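Local structure of cGAS/DncV-like nucleotidyltransferase in E. coli homolog (Elizabethkingia meningoseptica ATCC 13253 = NBRC 12535, 6E0O) at residues A[108-111]-A[116-119]; A[111-116]-A[124-129]. The protein synthesises cyclic dinucleotide second messengers from nucleoside triphosphates, serving as the signal-producing nucleotidyltransferase of a CBASS antiphage defence system. One frame throughout, in Å; residues are numbered along the deposited sequence.

How the interactions relate
Helix 98-113 ends at F113, and the chain reverses through 114-116 to enter strand 117-119. Interaction 1 closes this tight turn, laying 116-119 back against the last turns of the helix. The chain then passes through a second reversal into strand 124-126, whose far end and the following loop meet the helix end in interaction 2. The closure of 111-116 on 124-129 overlaps that of interaction 1, the two sharing N111 and S116. Between them the strands pair antiparallel, with E118 O lying 2.8 Å from Q125 N in a probable hydrogen bond. Together the contacts join helix 98-113 to the hairpin that continues, through strand 124-126, into the nucleotidyltransferase sheet.

Interaction 1: residues A[108-111]-A[116-119]; sequences ALRN and SVER
V117 meets the end of helix 98-113 with both of its methyl groups, one against L109 and the other against R110. The apolar part is carried by CG2. It lies 3.6 Å from the backbone oxygen L109 O and 4.0 Å from L109 CB, and therefore packs on the helix backbone and the root of the leucine. CG of L109 stands opposite its carbonyl carbon (chi1 -65°), and the rest of this side chain continues to I124 and V126 of strand 124-126 and to I30 and L34 of helix 21-38. V117, which also touches I124, joins the core that L109 shares with these elements.

R110 contributes both packing and weak polar contacts. Its CG is trans to the backbone N (chi1 -170°), and the chain bends at chi3, bringing the guanidinium over to the strand. There one face lies on the V117 side chain, with R110 NH1 3.7 Å from V117 CG1. The same group reaches the V117 carbonyl with both terminal nitrogens: NH1 and NH2 each lie 3.4 Å from V117 O. Both bonds are weak, long and bent to 144° at the hydrogen, so the oxygen is straddled loosely by the two N-H groups. The stronger partner of R110 is E106, one turn earlier on the helix, which forms a salt bridge to NH1.

This pairing within the helix probably helps to hold the guanidinium beside the strand. The chemistry implies that, at this helix-to-strand junction of the nucleotidyltransferase domain, V117 is held between the helix backbone at L109 and the guanidinium of R110. The arginine acts chiefly as a flat packing surface, and its two weak bonds to V117 O are an addition to that.

Interaction 2: residues A[111-116]-A[124-129]; sequences NVFTTS and IQVNGN
Where helix 98-113 gives way to the hairpin of strands 117-119 and 124-126, F113 packs on V126 and the S116 backbone pairs with N127. The V126 methyl CG1 sits over one face of the phenyl ring in a CH-pi contact, 3.9 Å from the centroid of the F113 ring and 20° off the normal, displaced toward the CG side of the ring. On the opposite face lies CG1 of V112, so the ring is sandwiched between two valines. With CG opposite its own carbonyl carbon (chi1 -57°), F113 directs the ring away from the turn, to where Q29, I30 and A33 of helix 21-38 also touch it.

T114, the first residue after the helix, has a positive phi that turns the chain, and S116 N bonds back to F113 O at 3.0 Å. The antiparallel hairpin pairing then extends one step beyond its strands: N127 N donates to S116 O at 2.8 Å, nearly straight at 174°, from a position tilted out of the carbonyl plane. V126 CA adds a CA-H...O contact to S116 O at 3.6 Å. A water bridges S116 OG and G128 O, at 2.7 Å from each, and donates to G128 O.

Interaction 1: residues A[108-111]-A[116-119]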
# COMPACT_ATOMS: atom_id res chain seq x y z
N ALA A 108 -24.77 0.86 4.79
CA ALA A 108 -24.93 1.33 3.42
C ALA A 108 -24.50 0.25 2.44
O ALA A 108 -25.16 0.04 1.41
CB ALA A 108 -24.10 2.60 3.21
N LEU A 109 -23.41 -0.45 2.74
CA LEU A 109 -22.92 -1.49 1.86
C LEU A 109 -23.81 -2.72 1.91
O LEU A 109 -24.14 -3.30 0.87
CB LEU A 109 -21.47 -1.81 2.22
CG LEU A 109 -20.49 -0.65 1.98
CD1 LEU A 109 -19.14 -0.95 2.63
CD2 LEU A 109 -20.32 -0.41 0.49
N ARG A 110 -24.24 -3.12 3.10
CA ARG A 110 -25.07 -4.32 3.21
C ARG A 110 -26.42 -4.13 2.51
O ARG A 110 -26.97 -5.09 1.95
CB ARG A 110 -25.30 -4.65 4.68
CG ARG A 110 -25.94 -6.01 4.88
CD ARG A 110 -25.87 -6.55 6.28
NE ARG A 110 -24.58 -6.42 6.91
CZ ARG A 110 -23.61 -7.24 6.60
NH1 ARG A 110 -22.43 -7.14 7.17
NH2 ARG A 110 -23.83 -8.18 5.68
N ASN A 111 -26.95 -2.91 2.51
CA ASN A 111 -28.24 -2.69 1.85
C ASN A 111 -28.17 -3.05 0.38
O ASN A 111 -29.19 -3.46 -0.19
CB ASN A 111 -28.68 -1.23 1.99
CG ASN A 111 -29.16 -0.90 3.37
OD1 ASN A 111 -29.56 -1.79 4.12
ND2 ASN A 111 -29.14 0.38 3.72
N SER A 116 -22.40 -10.34 0.64
CA SER A 116 -21.01 -10.11 0.26
C SER A 116 -20.27 -9.18 1.22
O SER A 116 -19.05 -9.03 1.08
CB SER A 116 -20.93 -9.52 -1.14
OG SER A 116 -21.47 -10.41 -2.12
N VAL A 117 -20.96 -8.57 2.17
CA VAL A 117 -20.35 -7.59 3.06
C VAL A 117 -19.85 -8.29 4.32
O VAL A 117 -20.62 -9.00 4.99
CB VAL A 117 -21.34 -6.47 3.41
CG1 VAL A 117 -20.72 -5.49 4.38
CG2 VAL A 117 -21.78 -5.76 2.15
N GLU A 118 -18.58 -8.07 4.65
CA GLU A 118 -17.98 -8.65 5.85
C GLU A 118 -17.19 -7.57 6.56
O GLU A 118 -16.24 -7.01 6.00
CB GLU A 118 -17.07 -9.82 5.50
CG GLU A 118 -17.78 -10.94 4.74
CD GLU A 118 -16.86 -12.09 4.40
OE1 GLU A 118 -17.32 -13.05 3.75
OE2 GLU A 118 -15.67 -12.05 4.79
N ARG A 119 -17.54 -7.29 7.81
CA ARG A 119 -16.78 -6.34 8.60
C ARG A 119 -15.43 -6.95 8.96
O ARG A 119 -15.35 -8.10 9.39
CB ARG A 119 -17.55 -5.99 9.86
CG ARG A 119 -16.80 -5.03 10.74
CD ARG A 119 -17.70 -4.48 11.81
NE ARG A 119 -16.98 -3.59 12.71
CZ ARG A 119 -17.48 -2.45 13.17
NH1 ARG A 119 -18.68 -2.04 12.78
NH2 ARG A 119 -16.76 -1.70 14.00

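Interaction 2: residues A[111-116]-A[124-129]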
# COMPACT_ATOMS: atom_id res chain seq x y z
N ASN A 111 -26.95 -2.91 2.51
CA ASN A 111 -28.24 -2.69 1.85
C ASN A 111 -28.17 -3.05 0.38
O ASN A 111 -29.19 -3.46 -0.19
CB ASN A 111 -28.68 -1.23 1.99
CG ASN A 111 -29.16 -0.90 3.37
OD1 ASN A 111 -29.56 -1.79 4.12
ND2 ASN A 111 -29.14 0.38 3.72
N VAL A 112 -27.00 -2.91 -0.24
CA VAL A 112 -26.80 -3.17 -1.66
C VAL A 112 -26.20 -4.53 -1.91
O VAL A 112 -26.66 -5.28 -2.78
CB VAL A 112 -25.93 -2.06 -2.29
CG1 VAL A 112 -25.55 -2.43 -3.73
CG2 VAL A 112 -26.66 -0.72 -2.24
N PHE A 113 -25.14 -4.87 -1.18
CA PHE A 113 -24.35 -6.06 -1.47
C PHE A 113 -24.66 -7.23 -0.55
O PHE A 113 -24.06 -8.30 -0.71
CB PHE A 113 -22.85 -5.72 -1.39
CG PHE A 113 -22.44 -4.62 -2.31
CD1 PHE A 113 -22.31 -4.85 -3.66
CD2 PHE A 113 -22.17 -3.35 -1.83
CE1 PHE A 113 -21.93 -3.84 -4.51
CE2 PHE A 113 -21.79 -2.33 -2.68
CZ PHE A 113 -21.68 -2.58 -4.02
N THR A 114 -25.57 -7.04 0.41
CA THR A 114 -26.08 -8.06 1.31
C THR A 114 -24.97 -8.99 1.81
O THR A 114 -24.06 -8.55 2.52
CB THR A 114 -27.28 -8.80 0.71
OG1 THR A 114 -26.89 -9.63 -0.39
CG2 THR A 114 -28.34 -7.80 0.22
N THR A 115 -25.04 -10.27 1.44
CA THR A 115 -24.19 -11.28 2.04
C THR A 115 -22.73 -11.17 1.62
O THR A 115 -21.89 -11.87 2.21
CB THR A 115 -24.73 -12.67 1.71
OG1 THR A 115 -24.82 -12.82 0.28
CG2 THR A 115 -26.10 -12.86 2.32
N SER A 116 -22.40 -10.34 0.64
CA SER A 116 -21.01 -10.11 0.26
C SER A 116 -20.27 -9.18 1.22
O SER A 116 -19.05 -9.03 1.08
CB SER A 116 -20.93 -9.52 -1.14
OG SER A 116 -21.47 -10.41 -2.12
N ILE A 124 -14.39 -2.41 5.87
CA ILE A 124 -15.53 -3.24 5.52
C ILE A 124 -15.20 -3.88 4.17
O ILE A 124 -14.99 -3.18 3.17
CB ILE A 124 -16.83 -2.43 5.42
CG1 ILE A 124 -17.12 -1.60 6.67
CG2 ILE A 124 -17.96 -3.39 5.09
CD1 ILE A 124 -17.34 -2.39 7.93
N GLN A 125 -15.16 -5.20 4.13
CA GLN A 125 -14.87 -5.91 2.89
C GLN A 125 -16.16 -6.14 2.13
O GLN A 125 -17.17 -6.54 2.70
CB GLN A 125 -14.20 -7.24 3.20
CG GLN A 125 -13.74 -8.03 2.01
CD GLN A 125 -12.98 -9.27 2.43
OE1 GLN A 125 -13.50 -10.38 2.38
NE2 GLN A 125 -11.75 -9.08 2.89
N VAL A 126 -16.11 -5.88 0.83
CA VAL A 126 -17.20 -6.19 -0.08
C VAL A 126 -16.66 -7.23 -1.05
O VAL A 126 -15.90 -6.91 -1.97
CB VAL A 126 -17.74 -4.95 -0.81
CG1 VAL A 126 -18.91 -5.36 -1.69
CG2 VAL A 126 -18.13 -3.85 0.17
N ASN A 127 -17.05 -8.49 -0.86
CA ASN A 127 -16.53 -9.57 -1.68
C ASN A 127 -16.99 -9.41 -3.12
O ASN A 127 -18.14 -9.04 -3.39
CB ASN A 127 -16.99 -10.90 -1.10
CG ASN A 127 -16.32 -11.19 0.22
OD1 ASN A 127 -16.98 -11.54 1.20
ND2 ASN A 127 -15.00 -11.07 0.25
N GLY A 128 -16.08 -9.68 -4.04
CA GLY A 128 -16.34 -9.55 -5.45
C GLY A 128 -17.11 -10.74 -6.01
O GLY A 128 -17.64 -11.59 -5.29
N ASN A 129 -17.18 -10.78 -7.33
CA ASN A 129 -17.90 -11.82 -8.05
C ASN A 129 -17.33 -11.89 -9.46
O ASN A 129 -16.26 -11.34 -9.73
CB ASN A 129 -19.41 -11.56 -7.98
CG ASN A 129 -19.81 -10.24 -8.60
OD1 ASN A 129 -19.18 -9.76 -9.53
ND2 ASN A 129 -20.87 -9.65 -8.08
O HOH W 1 -20.07 -11.73 -4.02